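Local coordinates for iron-rich dpsA-homolog protein (Halobacterium salinarum, PDB 1TJO) that oxidises iron(II) with hydrogen peroxide and stores the iron(III) as mineral inside a hollow shell of twelve subunits, shielding DNA from oxidative damage, at the interface of chains A and B. Residues are numbered along the deposited sequence; one frame, centred on the assembly and turned at random. Chains: chain A/B, Iron-rich dpsA-homolog protein.

The interface of chains A and B. Residues chain A 173-175; chain B 56, 114-116.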
# COMPACT_ATOMS: atom_id res chain seq x y z
N ASP A 173 9.06 10.44 -37.17
CA ASP A 173 7.86 9.66 -37.38
C ASP A 173 6.77 10.30 -36.53
O ASP A 173 7.04 11.08 -35.62
CB ASP A 173 8.09 8.21 -36.96
CG ASP A 173 7.06 7.22 -37.54
OD1 ASP A 173 6.26 7.60 -38.42
OD2 ASP A 173 7.07 6.01 -37.15
N THR A 174 5.53 9.97 -36.85
CA THR A 174 4.35 10.50 -36.17
C THR A 174 3.13 9.76 -36.68
O THR A 174 3.12 9.24 -37.81
CB THR A 174 4.15 12.04 -36.41
OG1 THR A 174 2.91 12.48 -35.83
CG2 THR A 174 3.96 12.35 -37.88
N LEU A 175 2.12 9.65 -35.83
CA LEU A 175 0.80 9.21 -36.27
C LEU A 175 0.09 10.22 -37.15
O LEU A 175 -0.81 9.88 -37.89
CB LEU A 175 -0.07 8.90 -35.05
CG LEU A 175 0.27 7.64 -34.27
CD1 LEU A 175 -0.49 7.63 -32.97
CD2 LEU A 175 -0.10 6.39 -35.07
N GLU B 56 9.00 5.39 -32.37
CA GLU B 56 9.75 6.62 -32.36
C GLU B 56 8.83 7.71 -32.83
O GLU B 56 7.83 7.43 -33.49
CB GLU B 56 10.94 6.55 -33.32
CG GLU B 56 12.12 5.78 -32.79
CD GLU B 56 13.20 5.54 -33.86
OE1 GLU B 56 14.29 5.03 -33.49
OE2 GLU B 56 13.00 5.85 -35.05
N ASP B 114 7.22 2.17 -40.12
CA ASP B 114 6.73 3.37 -39.46
C ASP B 114 5.54 3.02 -38.55
O ASP B 114 4.91 1.97 -38.70
CB ASP B 114 6.29 4.41 -40.48
CG ASP B 114 5.11 3.95 -41.29
OD1 ASP B 114 5.33 3.37 -42.41
OD2 ASP B 114 3.92 4.07 -40.93
N ILE B 115 5.19 3.93 -37.67
CA ILE B 115 4.20 3.57 -36.63
C ILE B 115 2.80 3.32 -37.14
O ILE B 115 2.10 2.48 -36.63
CB ILE B 115 4.27 4.58 -35.42
CG1 ILE B 115 3.46 4.07 -34.20
CG2 ILE B 115 3.88 5.99 -35.81
CD1 ILE B 115 3.83 2.70 -33.75
N ARG B 116 2.37 4.05 -38.15
CA ARG B 116 1.04 3.81 -38.69
C ARG B 116 0.94 2.43 -39.34
O ARG B 116 -0.06 1.72 -39.16
CB ARG B 116 0.58 4.89 -39.67
CG ARG B 116 0.39 6.27 -39.07
CD ARG B 116 -0.23 7.26 -40.06
NE ARG B 116 -1.56 6.83 -40.41
CZ ARG B 116 -2.66 7.05 -39.67
NH1 ARG B 116 -2.63 7.79 -38.56
NH2 ARG B 116 -3.82 6.53 -40.04
O HOH W 1 8.07 4.52 -35.18
O HOH W 2 3.77 6.70 -39.20
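A:Asp173 points its carboxylate at the start of helix 115-142 of chain B, where OD2 takes the backbone N-H of B:Ile115 at 2.9 Å through its syn lone pair. With CG anti to its own backbone N (chi1 -162°), the group is turned toward chain B, as a helix N-cap from the neighbouring subunit might be; the helix N-terminus would probably help stabilise its negative charge. This is one of the joints of the homododecameric shell, made by the extended C-terminal segment of chain A, which runs on past helix 146-169.

Another direct bond lies at the other end of the patch. B:Arg116 bends at chi3 and brings NH1 to the carbonyl O of A:Leu175, again 2.9 Å away. The donor lies in the carbonyl plane, while the oxygen sits 20° out of the guanidinium plane. An alanine in place of B:Arg116 would probably leave the A:Leu175 carbonyl without this donor and lose the contact of the arginine CG with the leucine CD2.

Two waters fill in between the chains. Water 1 joins A:Asp173 OD2 to the backbone N of B:Glu56, a residue involved in iron translocation. Water 2 is held by A:Asp173 OD1, the A:Thr174 carbonyl, B:Asp114 OD2 and the backbone N of B:Arg116. It thus stands between two carboxylates that would probably repel each other if both are charged, their OD1 (A:Asp173) and OD2 (B:Asp114) 4.9 Å apart and their planes turned 85° to one another.

Apolar packing is modest. The CG2 branch of B:Ile115 lies against the A:Asp173 carboxylate, 3.8 Å from its CG, the two side chains crossing at about a right angle. Next to it, the CD2 methyl of A:Leu175 touches both this branch and the arginine's aliphatic stem, 4.0 Å from B:Arg116 CG.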